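Local coordinates for PPC domain-containing protein (Archaeoglobus fulgidus, PDB 2H6L) that is of unknown function but binds zinc through a histidine cluster and belongs to the plant and prokaryote conserved (PPC) domain family, at residues Arg24-Phe29 with Pro86-His91; His36-Ser41 with Gly77-Lys82; Gly19-Arg24 with Leu105-Val110. One frame throughout, in Å; residues are numbered along the deposited sequence.

Contact 1 of 3, residues Arg24-Phe29 with Pro86-His91; sequences RQIEEF and PFCHIH. With ZN (zinc ion), chain D.
Helix 22-33 packs here on strand 85-96, and E27 bridges the two. From CB, the E27 chain sets CG anti to the carbonyl carbon (chi1 -56°) and runs on extended. Its CG rests 3.8 Å from C88 SG. At the tip, E27 OE2 accepts a long hydrogen bond from C88 N at 3.3 Å. The C88 N-H points well at E27 OE2 (162°), which receives it on its anti lone pair. The other oxygen, E27 OE1, is only weakly in touch with a water, 2.7 Å from P86 O, that has more acceptors nearby than protons. Deeper in, I26 CG2 sits 3.7 Å from C88 SG, so both helix residues touch the sulfur. Further on, I90 brings its CD1 near I26 CD1. An alanine in place of E27 would remove the carboxylate and would probably leave C88 N without this acceptor and loosen the cover on the sulfur. H89 points away from the helix. NE2 of H89 and NE2 of H91 each bind zinc at 2.2 Å, and H104 of the same chain is a further ligand. The strand thus has two chemistries: a thiol and aliphatic groups toward the helix, and imidazoles that bind metal.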
ATOM      1  N   ARG A  24       2.214 -16.502  -9.298  1.00 22.19           N
ATOM      2  CA  ARG A  24       2.888 -17.111 -10.444  1.00 22.11           C
ATOM      3  C   ARG A  24       2.999 -16.196 -11.661  1.00 20.57           C
ATOM      4  O   ARG A  24       4.039 -16.167 -12.326  1.00 19.59           O
ATOM      5  CB  ARG A  24       2.182 -18.408 -10.846  1.00 24.84           C
ATOM      6  CG  ARG A  24       2.158 -19.465  -9.748  1.00 31.39           C
ATOM      7  CD  ARG A  24       3.554 -19.949  -9.396  1.00 34.51           C
ATOM      8  NE  ARG A  24       3.539 -20.856  -8.251  1.00 39.11           N
ATOM      9  CZ  ARG A  24       4.603 -21.506  -7.789  1.00 40.10           C
ATOM     10  NH1 ARG A  24       5.784 -21.356  -8.375  1.00 40.97           N
ATOM     11  NH2 ARG A  24       4.490 -22.303  -6.737  1.00 40.96           N
ATOM     12  N   GLN A  25       1.935 -15.455 -11.960  1.00 19.59           N
ATOM     13  CA  GLN A  25       1.952 -14.555 -13.108  1.00 18.19           C
ATOM     14  C   GLN A  25       2.988 -13.458 -12.943  1.00 17.79           C
ATOM     15  O   GLN A  25       3.731 -13.152 -13.868  1.00 19.11           O
ATOM     16  CB  GLN A  25       0.577 -13.932 -13.319  1.00 18.82           C
ATOM     17  CG  GLN A  25      -0.476 -14.943 -13.709  1.00 21.49           C
ATOM     18  CD  GLN A  25      -1.771 -14.299 -14.148  1.00 22.99           C
ATOM     19  OE1 GLN A  25      -1.816 -13.589 -15.151  1.00 22.71           O
ATOM     20  NE2 GLN A  25      -2.834 -14.545 -13.396  1.00 26.46           N
ATOM     21  N   ILE A  26       3.037 -12.865 -11.758  1.00 16.71           N
ATOM     22  CA  ILE A  26       4.005 -11.816 -11.501  1.00 15.63           C
ATOM     23  C   ILE A  26       5.410 -12.385 -11.662  1.00 16.31           C
ATOM     24  O   ILE A  26       6.255 -11.798 -12.337  1.00 15.89           O
ATOM     25  CB  ILE A  26       3.825 -11.238 -10.073  1.00 14.10           C
ATOM     26  CG1 ILE A  26       2.470 -10.517  -9.991  1.00 15.21           C
ATOM     27  CG2 ILE A  26       4.984 -10.292  -9.734  1.00 11.80           C
ATOM     28  CD1 ILE A  26       2.170  -9.856  -8.650  1.00 11.85           C
ATOM     29  N   GLU A  27       5.655 -13.540 -11.054  1.00 18.06           N
ATOM     30  CA  GLU A  27       6.968 -14.164 -11.144  1.00 21.08           C
ATOM     31  C   GLU A  27       7.365 -14.433 -12.592  1.00 21.11           C
ATOM     32  O   GLU A  27       8.535 -14.322 -12.943  1.00 22.40           O
ATOM     33  CB  GLU A  27       7.006 -15.459 -10.319  1.00 23.92           C
ATOM     34  CG  GLU A  27       6.622 -15.242  -8.850  1.00 30.47           C
ATOM     35  CD  GLU A  27       7.251 -16.248  -7.900  1.00 34.71           C
ATOM     36  OE1 GLU A  27       7.328 -17.444  -8.257  1.00 36.70           O
ATOM     37  OE2 GLU A  27       7.657 -15.842  -6.783  1.00 35.81           O
ATOM     38  N   GLU A  28       6.400 -14.777 -13.439  1.00 21.43           N
ATOM     39  CA  GLU A  28       6.719 -15.028 -14.840  1.00 22.56           C
ATOM     40  C   GLU A  28       7.129 -13.713 -15.484  1.00 22.10           C
ATOM     41  O   GLU A  28       8.077 -13.658 -16.268  1.00 22.20           O
ATOM     42  CB  GLU A  28       5.518 -15.633 -15.570  1.00 25.11           C
ATOM     43  CG  GLU A  28       5.232 -17.077 -15.171  1.00 28.00           C
ATOM     44  CD  GLU A  28       3.946 -17.611 -15.773  1.00 31.77           C
ATOM     45  OE1 GLU A  28       3.797 -17.550 -17.013  1.00 32.88           O
ATOM     46  OE2 GLU A  28       3.086 -18.093 -15.006  1.00 34.41           O
ATOM     47  N   PHE A  29       6.414 -12.646 -15.148  1.00 21.55           N
ATOM     48  CA  PHE A  29       6.732 -11.337 -15.689  1.00 21.42           C
ATOM     49  C   PHE A  29       8.159 -10.927 -15.311  1.00 22.06           C
ATOM     50  O   PHE A  29       8.934 -10.470 -16.157  1.00 22.71           O
ATOM     51  CB  PHE A  29       5.760 -10.295 -15.145  1.00 21.17           C
ATOM     52  CG  PHE A  29       6.131  -8.893 -15.508  1.00 20.21           C
ATOM     53  CD1 PHE A  29       6.030  -8.456 -16.821  1.00 18.64           C
ATOM     54  CD2 PHE A  29       6.621  -8.017 -14.543  1.00 19.79           C
ATOM     55  CE1 PHE A  29       6.415  -7.166 -17.173  1.00 21.11           C
ATOM     56  CE2 PHE A  29       7.008  -6.726 -14.880  1.00 18.97           C
ATOM     57  CZ  PHE A  29       6.905  -6.298 -16.201  1.00 19.46           C
ATOM     58  N   PRO A  86      14.108 -14.487  -9.198  1.00 31.87           N
ATOM     59  CA  PRO A  86      13.213 -13.512  -8.566  1.00 30.24           C
ATOM     60  C   PRO A  86      12.142 -14.169  -7.694  1.00 28.68           C
ATOM     61  O   PRO A  86      11.389 -15.034  -8.146  1.00 27.81           O
ATOM     62  CB  PRO A  86      12.640 -12.743  -9.759  1.00 29.99           C
ATOM     63  CG  PRO A  86      12.785 -13.708 -10.910  1.00 31.65           C
ATOM     64  CD  PRO A  86      14.122 -14.332 -10.660  1.00 30.90           C
ATOM     65  N   PHE A  87      12.092 -13.751  -6.434  1.00 25.68           N
ATOM     66  CA  PHE A  87      11.140 -14.301  -5.479  1.00 23.99           C
ATOM     67  C   PHE A  87      10.233 -13.216  -4.891  1.00 22.71           C
ATOM     68  O   PHE A  87      10.713 -12.189  -4.413  1.00 20.28           O
ATOM     69  CB  PHE A  87      11.899 -14.998  -4.357  1.00 23.39           C
ATOM     70  CG  PHE A  87      11.015 -15.535  -3.277  1.00 25.57           C
ATOM     71  CD1 PHE A  87      10.261 -16.683  -3.484  1.00 25.42           C
ATOM     72  CD2 PHE A  87      10.927 -14.885  -2.051  1.00 23.50           C
ATOM     73  CE1 PHE A  87       9.432 -17.180  -2.488  1.00 25.83           C
ATOM     74  CE2 PHE A  87      10.101 -15.370  -1.046  1.00 25.13           C
ATOM     75  CZ  PHE A  87       9.350 -16.523  -1.263  1.00 25.30           C
ATOM     76  N   CYS A  88       8.923 -13.451  -4.928  1.00 23.00           N
ATOM     77  CA  CYS A  88       7.954 -12.489  -4.407  1.00 20.77           C
ATOM     78  C   CYS A  88       7.562 -12.754  -2.955  1.00 19.71           C
ATOM     79  O   CYS A  88       7.301 -13.890  -2.572  1.00 19.29           O
ATOM     80  CB  CYS A  88       6.670 -12.493  -5.253  1.00 20.48           C
ATOM     81  SG  CYS A  88       6.828 -11.919  -6.963  1.00 25.69           S
ATOM     82  N   HIS A  89       7.534 -11.688  -2.158  1.00 17.97           N
ATOM     83  CA  HIS A  89       7.114 -11.751  -0.766  1.00 15.17           C
ATOM     84  C   HIS A  89       5.948 -10.777  -0.721  1.00 14.66           C
ATOM     85  O   HIS A  89       6.145  -9.567  -0.778  1.00 16.15           O
ATOM     86  CB  HIS A  89       8.202 -11.259   0.181  1.00 15.24           C
ATOM     87  CG  HIS A  89       7.813 -11.346   1.624  1.00 17.90           C
ATOM     88  ND1 HIS A  89       8.597 -10.848   2.643  1.00 17.91           N
ATOM     89  CD2 HIS A  89       6.721 -11.885   2.217  1.00 16.76           C
ATOM     90  CE1 HIS A  89       8.003 -11.075   3.799  1.00 17.48           C
ATOM     91  NE2 HIS A  89       6.863 -11.704   3.571  1.00 18.22           N
ATOM     92  N   ILE A  90       4.737 -11.301  -0.607  1.00 16.00           N
ATOM     93  CA  ILE A  90       3.557 -10.449  -0.619  1.00 16.99           C
ATOM     94  C   ILE A  90       2.600 -10.651   0.539  1.00 16.25           C
ATOM     95  O   ILE A  90       2.323 -11.777   0.943  1.00 17.30           O
ATOM     96  CB  ILE A  90       2.751 -10.672  -1.918  1.00 16.58           C
ATOM     97  CG1 ILE A  90       3.656 -10.471  -3.129  1.00 16.09           C
ATOM     98  CG2 ILE A  90       1.543  -9.728  -1.958  1.00 16.28           C
ATOM     99  CD1 ILE A  90       3.074 -11.014  -4.419  1.00 17.37           C
ATOM    100  N   HIS A  91       2.084  -9.545   1.061  1.00 15.29           N
ATOM    101  CA  HIS A  91       1.109  -9.597   2.134  1.00 16.10           C
ATOM    102  C   HIS A  91      -0.171  -8.992   1.581  1.00 16.91           C
ATOM    103  O   HIS A  91      -0.125  -8.061   0.774  1.00 17.88           O
ATOM    104  CB  HIS A  91       1.597  -8.818   3.360  1.00 17.29           C
ATOM    105  CG  HIS A  91       2.539  -9.596   4.228  1.00 19.09           C
ATOM    106  ND1 HIS A  91       2.737  -9.309   5.562  1.00 22.16           N
ATOM    107  CD2 HIS A  91       3.321 -10.668   3.957  1.00 16.96           C
ATOM    108  CE1 HIS A  91       3.596 -10.171   6.075  1.00 18.94           C
ATOM    109  NE2 HIS A  91       3.965 -11.007   5.121  1.00 17.56           N
TER
HETATM  110 ZN    ZN D 401       5.401 -12.660   4.911  1.00 26.53          ZN
HETATM  111  O   HOH W   1      10.778 -17.594  -7.726  1.00 42.42           O

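Contact 2 of 3, residues His36-Ser41 with Gly77-Lys82; sequences HAAHIS and GNVSMK
The H36 ring carries M81, a selenomethionine, over one face. The motif is an antiparallel strand pair, 38-43 with 70-82, inside the large antiparallel sheet of the PPC domain. SE of M81 stands 3.9 Å from the H36 ring centroid, 20° off the normal and offset toward the rim, in a Met-aromatic contact. M81 CE lies over the same face as a CH-pi contact. The M81 chain gets there by bending at chi2 and chi3. The second ring, H39, has CG anti to the backbone N (chi1 176°), and its CD2 comes 3.4 Å from G77 O. That ring also stacks on F116 of the second subunit. A38 with V79 and I40 with G77 are hydrogen-bonded pairs. H39 with N78, between them, is a non-hydrogen-bonded pair. A38 and V79 exchange two bonds, of which A38 N to V79 O is the longer at 3.3 Å. I40 and G77 exchange two more, and I40 N reaches G77 O at 2.7 Å. H39 and N78 point to the face nearer the zinc site. There N78 ND2 bonds E114 of the second subunit, so this face helps form the subunit interface. A38, I40 and V79 point to the other face. A38 CB meets V79 CB there, while I40 and V79 cross at about a right angle. Their methyls are tight: I40 CD1 is 3.4 Å from V79 CG2.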
ATOM      1  N   HIS A  36      15.165  -8.367 -10.632  1.00 20.79           N
ATOM      2  CA  HIS A  36      15.570  -9.107  -9.438  1.00 22.03           C
ATOM      3  C   HIS A  36      15.239  -8.409  -8.127  1.00 21.86           C
ATOM      4  O   HIS A  36      15.311  -9.016  -7.059  1.00 21.85           O
ATOM      5  CB  HIS A  36      17.072  -9.400  -9.489  1.00 23.49           C
ATOM      6  CG  HIS A  36      17.476 -10.272 -10.637  1.00 26.73           C
ATOM      7  ND1 HIS A  36      18.792 -10.557 -10.930  1.00 28.92           N
ATOM      8  CD2 HIS A  36      16.734 -10.922 -11.566  1.00 27.43           C
ATOM      9  CE1 HIS A  36      18.844 -11.343 -11.992  1.00 29.27           C
ATOM     10  NE2 HIS A  36      17.609 -11.579 -12.396  1.00 28.51           N
ATOM     11  N   ALA A  37      14.877  -7.133  -8.210  1.00 20.79           N
ATOM     12  CA  ALA A  37      14.526  -6.353  -7.030  1.00 19.01           C
ATOM     13  C   ALA A  37      13.432  -5.369  -7.426  1.00 18.71           C
ATOM     14  O   ALA A  37      13.535  -4.709  -8.456  1.00 17.02           O
ATOM     15  CB  ALA A  37      15.755  -5.605  -6.516  1.00 14.04           C
ATOM     16  N   ALA A  38      12.381  -5.277  -6.618  1.00 19.75           N
ATOM     17  CA  ALA A  38      11.281  -4.368  -6.926  1.00 20.33           C
ATOM     18  C   ALA A  38      10.274  -4.226  -5.798  1.00 21.40           C
ATOM     19  O   ALA A  38      10.281  -4.994  -4.835  1.00 22.11           O
ATOM     20  CB  ALA A  38      10.557  -4.843  -8.183  1.00 17.54           C
ATOM     21  N   HIS A  39       9.421  -3.213  -5.925  1.00 20.48           N
ATOM     22  CA  HIS A  39       8.353  -2.964  -4.970  1.00 21.20           C
ATOM     23  C   HIS A  39       7.093  -3.357  -5.730  1.00 21.00           C
ATOM     24  O   HIS A  39       6.970  -3.059  -6.918  1.00 19.89           O
ATOM     25  CB  HIS A  39       8.277  -1.486  -4.596  1.00 22.51           C
ATOM     26  CG  HIS A  39       7.128  -1.157  -3.696  1.00 22.77           C
ATOM     27  ND1 HIS A  39       6.237  -0.140  -3.966  1.00 22.42           N
ATOM     28  CD2 HIS A  39       6.731  -1.706  -2.523  1.00 21.96           C
ATOM     29  CE1 HIS A  39       5.342  -0.076  -2.997  1.00 22.64           C
ATOM     30  NE2 HIS A  39       5.619  -1.015  -2.109  1.00 24.22           N
ATOM     31  N   ILE A  40       6.166  -4.020  -5.047  1.00 21.75           N
ATOM     32  CA  ILE A  40       4.936  -4.486  -5.674  1.00 20.63           C
ATOM     33  C   ILE A  40       3.677  -3.989  -4.989  1.00 20.88           C
ATOM     34  O   ILE A  40       3.610  -3.921  -3.763  1.00 17.82           O
ATOM     35  CB  ILE A  40       4.861  -6.020  -5.658  1.00 22.88           C
ATOM     36  CG1 ILE A  40       6.004  -6.613  -6.483  1.00 23.56           C
ATOM     37  CG2 ILE A  40       3.503  -6.478  -6.166  1.00 22.48           C
ATOM     38  CD1 ILE A  40       6.145  -8.120  -6.308  1.00 26.73           C
ATOM     39  N   SER A  41       2.669  -3.678  -5.797  1.00 19.02           N
ATOM     40  CA  SER A  41       1.387  -3.228  -5.283  1.00 17.88           C
ATOM     41  C   SER A  41       0.290  -3.678  -6.254  1.00 17.52           C
ATOM     42  O   SER A  41       0.514  -3.733  -7.457  1.00 18.67           O
ATOM     43  CB  SER A  41       1.378  -1.711  -5.159  1.00 14.51           C
ATOM     44  OG  SER A  41       0.152  -1.275  -4.613  1.00 18.49           O
ATOM     45  N   GLY A  77       4.154  -5.683  -1.479  1.00 18.82           N
ATOM     46  CA  GLY A  77       5.279  -6.569  -1.277  1.00 19.63           C
ATOM     47  C   GLY A  77       6.517  -6.171  -2.036  1.00 19.40           C
ATOM     48  O   GLY A  77       6.621  -5.061  -2.553  1.00 18.89           O
ATOM     49  N   ASN A  78       7.462  -7.097  -2.114  1.00 17.97           N
ATOM     50  CA  ASN A  78       8.705  -6.826  -2.797  1.00 16.76           C
ATOM     51  C   ASN A  78       9.239  -8.047  -3.533  1.00 14.92           C
ATOM     52  O   ASN A  78       8.786  -9.177  -3.328  1.00 14.45           O
ATOM     53  CB  ASN A  78       9.741  -6.351  -1.780  1.00 17.05           C
ATOM     54  CG  ASN A  78       9.974  -7.363  -0.686  1.00 19.34           C
ATOM     55  OD1 ASN A  78      10.426  -8.482  -0.947  1.00 21.06           O
ATOM     56  ND2 ASN A  78       9.658  -6.986   0.550  1.00 17.13           N
ATOM     57  N   VAL A  79      10.211  -7.788  -4.396  1.00 15.05           N
ATOM     58  CA  VAL A  79      10.873  -8.823  -5.178  1.00 17.01           C
ATOM     59  C   VAL A  79      12.331  -8.828  -4.760  1.00 18.30           C
ATOM     60  O   VAL A  79      12.932  -7.769  -4.561  1.00 18.95           O
ATOM     61  CB  VAL A  79      10.822  -8.519  -6.686  1.00 16.88           C
ATOM     62  CG1 VAL A  79      11.673  -9.528  -7.441  1.00 18.25           C
ATOM     63  CG2 VAL A  79       9.386  -8.541  -7.176  1.00 13.23           C
ATOM     64  N   SER A  80      12.894 -10.021  -4.617  1.00 20.43           N
ATOM     65  CA  SER A  80      14.293 -10.171  -4.243  1.00 23.24           C
ATOM     66  C   SER A  80      14.767 -11.525  -4.753  1.00 25.05           C
ATOM     67  O   SER A  80      13.997 -12.249  -5.390  1.00 24.52           O
ATOM     68  CB  SER A  80      14.464 -10.064  -2.723  1.00 20.85           C
ATOM     69  OG  SER A  80      13.519 -10.860  -2.039  1.00 24.16           O
HETATM   70  N   MSE A  81      16.023 -11.867  -4.487  1.00 27.46           N
HETATM   71  CA  MSE A  81      16.567 -13.134  -4.957  1.00 29.65           C
HETATM   72  C   MSE A  81      16.574 -14.254  -3.927  1.00 30.43           C
HETATM   73  O   MSE A  81      17.081 -14.098  -2.818  1.00 27.89           O
HETATM   74  CB  MSE A  81      17.986 -12.931  -5.500  1.00 33.33           C
HETATM   75  CG  MSE A  81      18.054 -12.136  -6.803  1.00 40.01           C
HETATM   76 SE   MSE A  81      17.297 -13.068  -8.346  1.00 51.23          SE
HETATM   77  CE  MSE A  81      18.872 -14.069  -8.864  1.00 44.62           C
ATOM     78  N   LYS A  82      15.993 -15.382  -4.317  1.00 31.90           N
ATOM     79  CA  LYS A  82      15.937 -16.578  -3.484  1.00 35.47           C
ATOM     80  C   LYS A  82      16.160 -17.761  -4.424  1.00 36.98           C
ATOM     81  O   LYS A  82      15.466 -17.901  -5.435  1.00 35.82           O
ATOM     82  CB  LYS A  82      14.575 -16.708  -2.795  1.00 34.94           C
ATOM     83  CG  LYS A  82      14.481 -17.908  -1.856  1.00 38.45           C
ATOM     84  CD  LYS A  82      13.155 -17.950  -1.098  1.00 40.83           C
ATOM     85  CE  LYS A  82      13.092 -19.137  -0.140  1.00 41.45           C
ATOM     86  NZ  LYS A  82      11.801 -19.203   0.604  1.00 40.86           N
TER

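Contact 3 of 3, residues Gly19-Arg24 with Leu105-Val110; sequences GKDLVR and LFSAEV
D21 holds CG anti to the backbone N (chi1 -174°), and chi2 of 71° turns its two oxygens to different backbone N-H groups. D21 is the N-cap of helix 22-33: R24 N, in the first turn, hydrogen-bonds OD2 at 2.8 Å through its anti lone pair. D21 OD1 accepts from A108 N at 3.0 Å, with the donor above the carboxylate plane. One carboxylate thus caps the helix and ties it to strand 99-110. The helix start would probably favour its negative charge. Backbone hydrogen bonds continue the join on both sides of D21. L22 N reaches A108 O at 2.7 Å, nearly along the C=O axis. V110 N bonds K20 O, and G19 N bonds V110 O at 2.8 Å in the carbonyl plane. G19 has a positive phi of 79°, where a side chain would collide with the carbonyl oxygen before it. E109 has its polar partner in R47, a salt bridge. Apolar side chains add to the join. L22 and V110 cross at about a right angle, L22 CB lying 3.8 Å from V110 CG2. V23 CG2 meets L105 CD2 at 4.0 Å, the side chains lying alongside and running opposite ways. A classic beta bulge sits at F106 and S107, opposite the single residue V50. Beside it, a water donates to D21 OD2 and, at 2.7 Å, to F106 O.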
ATOM      1  N   GLY A  19      -8.328 -16.508 -13.894  1.00 20.47           N
ATOM      2  CA  GLY A  19      -8.152 -17.930 -13.635  1.00 21.73           C
ATOM      3  C   GLY A  19      -6.752 -18.465 -13.369  1.00 23.15           C
ATOM      4  O   GLY A  19      -6.601 -19.654 -13.107  1.00 23.82           O
ATOM      5  N   LYS A  20      -5.732 -17.616 -13.432  1.00 23.22           N
ATOM      6  CA  LYS A  20      -4.356 -18.055 -13.188  1.00 24.16           C
ATOM      7  C   LYS A  20      -3.879 -17.528 -11.838  1.00 23.79           C
ATOM      8  O   LYS A  20      -4.417 -16.544 -11.338  1.00 23.22           O
ATOM      9  CB  LYS A  20      -3.428 -17.526 -14.286  1.00 25.20           C
ATOM     10  CG  LYS A  20      -3.806 -17.960 -15.692  1.00 28.74           C
ATOM     11  CD  LYS A  20      -3.646 -19.463 -15.873  1.00 29.61           C
ATOM     12  CE  LYS A  20      -3.991 -19.883 -17.303  1.00 32.37           C
ATOM     13  NZ  LYS A  20      -3.651 -21.312 -17.570  1.00 34.69           N
ATOM     14  N   ASP A  21      -2.858 -18.165 -11.263  1.00 22.34           N
ATOM     15  CA  ASP A  21      -2.334 -17.737  -9.964  1.00 20.86           C
ATOM     16  C   ASP A  21      -1.712 -16.347  -9.994  1.00 18.84           C
ATOM     17  O   ASP A  21      -0.908 -16.022 -10.865  1.00 18.70           O
ATOM     18  CB  ASP A  21      -1.293 -18.728  -9.439  1.00 20.31           C
ATOM     19  CG  ASP A  21      -0.837 -18.389  -8.027  1.00 19.37           C
ATOM     20  OD1 ASP A  21      -1.637 -18.574  -7.091  1.00 21.38           O
ATOM     21  OD2 ASP A  21       0.307 -17.923  -7.854  1.00 19.75           O
ATOM     22  N   LEU A  22      -2.075 -15.536  -9.012  1.00 20.19           N
ATOM     23  CA  LEU A  22      -1.580 -14.176  -8.927  1.00 18.86           C
ATOM     24  C   LEU A  22      -0.060 -14.134  -8.773  1.00 19.22           C
ATOM     25  O   LEU A  22       0.624 -13.485  -9.555  1.00 16.38           O
ATOM     26  CB  LEU A  22      -2.262 -13.457  -7.755  1.00 20.89           C
ATOM     27  CG  LEU A  22      -2.358 -11.934  -7.873  1.00 20.06           C
ATOM     28  CD1 LEU A  22      -3.253 -11.366  -6.782  1.00 18.45           C
ATOM     29  CD2 LEU A  22      -0.968 -11.348  -7.798  1.00 22.62           C
ATOM     30  N   VAL A  23       0.466 -14.838  -7.773  1.00 18.21           N
ATOM     31  CA  VAL A  23       1.904 -14.850  -7.542  1.00 18.24           C
ATOM     32  C   VAL A  23       2.673 -15.385  -8.743  1.00 19.82           C
ATOM     33  O   VAL A  23       3.663 -14.795  -9.166  1.00 20.58           O
ATOM     34  CB  VAL A  23       2.273 -15.708  -6.315  1.00 18.71           C
ATOM     35  CG1 VAL A  23       3.756 -15.544  -5.994  1.00 15.94           C
ATOM     36  CG2 VAL A  23       1.420 -15.313  -5.130  1.00 20.58           C
ATOM     37  N   ARG A  24       2.214 -16.502  -9.298  1.00 22.19           N
ATOM     38  CA  ARG A  24       2.888 -17.111 -10.444  1.00 22.11           C
ATOM     39  C   ARG A  24       2.999 -16.196 -11.661  1.00 20.57           C
ATOM     40  O   ARG A  24       4.039 -16.167 -12.326  1.00 19.59           O
ATOM     41  CB  ARG A  24       2.182 -18.408 -10.846  1.00 24.84           C
ATOM     42  CG  ARG A  24       2.158 -19.465  -9.748  1.00 31.39           C
ATOM     43  CD  ARG A  24       3.554 -19.949  -9.396  1.00 34.51           C
ATOM     44  NE  ARG A  24       3.539 -20.856  -8.251  1.00 39.11           N
ATOM     45  CZ  ARG A  24       4.603 -21.506  -7.789  1.00 40.10           C
ATOM     46  NH1 ARG A  24       5.784 -21.356  -8.375  1.00 40.97           N
ATOM     47  NH2 ARG A  24       4.490 -22.303  -6.737  1.00 40.96           N
ATOM     48  N   LEU A 105       0.752 -13.993   1.669  1.00 15.83           N
ATOM     49  CA  LEU A 105       0.077 -14.577   0.516  1.00 17.87           C
ATOM     50  C   LEU A 105       0.848 -15.754  -0.068  1.00 18.63           C
ATOM     51  O   LEU A 105       2.036 -15.640  -0.357  1.00 20.05           O
ATOM     52  CB  LEU A 105      -0.121 -13.513  -0.565  1.00 16.83           C
ATOM     53  CG  LEU A 105      -0.754 -13.980  -1.873  1.00 17.27           C
ATOM     54  CD1 LEU A 105      -2.194 -14.410  -1.613  1.00 17.32           C
ATOM     55  CD2 LEU A 105      -0.705 -12.844  -2.892  1.00 18.75           C
ATOM     56  N   PHE A 106       0.164 -16.880  -0.249  1.00 18.99           N
ATOM     57  CA  PHE A 106       0.792 -18.069  -0.820  1.00 19.98           C
ATOM     58  C   PHE A 106       0.320 -18.262  -2.248  1.00 18.48           C
ATOM     59  O   PHE A 106       1.124 -18.514  -3.148  1.00 18.45           O
ATOM     60  CB  PHE A 106       0.457 -19.307   0.013  1.00 20.50           C
ATOM     61  CG  PHE A 106       1.162 -19.349   1.339  1.00 23.36           C
ATOM     62  CD1 PHE A 106       2.522 -19.626   1.408  1.00 23.69           C
ATOM     63  CD2 PHE A 106       0.472 -19.096   2.516  1.00 22.43           C
ATOM     64  CE1 PHE A 106       3.185 -19.652   2.630  1.00 24.70           C
ATOM     65  CE2 PHE A 106       1.129 -19.117   3.745  1.00 23.39           C
ATOM     66  CZ  PHE A 106       2.485 -19.395   3.802  1.00 23.26           C
ATOM     67  N   SER A 107      -0.989 -18.146  -2.451  1.00 17.72           N
ATOM     68  CA  SER A 107      -1.569 -18.277  -3.787  1.00 17.57           C
ATOM     69  C   SER A 107      -2.927 -17.594  -3.856  1.00 16.86           C
ATOM     70  O   SER A 107      -3.605 -17.413  -2.842  1.00 16.40           O
ATOM     71  CB  SER A 107      -1.747 -19.748  -4.165  1.00 16.68           C
ATOM     72  OG  SER A 107      -2.788 -20.342  -3.403  1.00 21.49           O
ATOM     73  N   ALA A 108      -3.315 -17.225  -5.071  1.00 17.20           N
ATOM     74  CA  ALA A 108      -4.594 -16.587  -5.312  1.00 15.29           C
ATOM     75  C   ALA A 108      -4.965 -16.743  -6.775  1.00 15.80           C
ATOM     76  O   ALA A 108      -4.155 -16.496  -7.667  1.00 15.49           O
ATOM     77  CB  ALA A 108      -4.534 -15.110  -4.948  1.00 16.47           C
ATOM     78  N   GLU A 109      -6.191 -17.184  -7.014  1.00 17.20           N
ATOM     79  CA  GLU A 109      -6.680 -17.336  -8.371  1.00 18.32           C
ATOM     80  C   GLU A 109      -7.201 -15.959  -8.732  1.00 17.66           C
ATOM     81  O   GLU A 109      -8.018 -15.395  -8.013  1.00 17.14           O
ATOM     82  CB  GLU A 109      -7.813 -18.348  -8.420  1.00 19.40           C
ATOM     83  CG  GLU A 109      -8.221 -18.737  -9.823  1.00 24.71           C
ATOM     84  CD  GLU A 109      -9.314 -19.783  -9.826  1.00 28.30           C
ATOM     85  OE1 GLU A 109      -9.195 -20.761  -9.054  1.00 30.43           O
ATOM     86  OE2 GLU A 109     -10.286 -19.632 -10.599  1.00 29.83           O
ATOM     87  N   VAL A 110      -6.719 -15.417  -9.841  1.00 17.29           N
ATOM     88  CA  VAL A 110      -7.137 -14.092 -10.273  1.00 18.48           C
ATOM     89  C   VAL A 110      -8.512 -13.994 -10.942  1.00 20.79           C
ATOM     90  O   VAL A 110      -8.889 -14.850 -11.755  1.00 18.59           O
ATOM     91  CB  VAL A 110      -6.117 -13.504 -11.258  1.00 17.78           C
ATOM     92  CG1 VAL A 110      -6.652 -12.202 -11.841  1.00 20.10           C
ATOM     93  CG2 VAL A 110      -4.795 -13.276 -10.562  1.00 17.92           C
TER
HETATM   94  O   HOH W   2       1.637 -19.160  -5.729  1.00 18.26           O

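The three contacts are nested along the chain: 36-41 with 77-82 lies inside the loop closed by contact 1, which lies inside that of contact 3. Helix 22-33 serves contacts 1 and 3, which share R24. Their centres are about 9 Å apart. Contacts 1 and 2 have centres about 7 Å apart and meet where strands 70-82 and 85-96 pair, F87 N lying 2.6 Å from S80 O. Contacts 2 and 3 do not touch, with centres about 16 Å apart. All three reach one antiparallel sheet. The helix is therefore fixed to neighbouring strands 85-96 and 99-110, which together supply the three zinc-binding histidines, while contacts 1 and 2 also touch the second subunit.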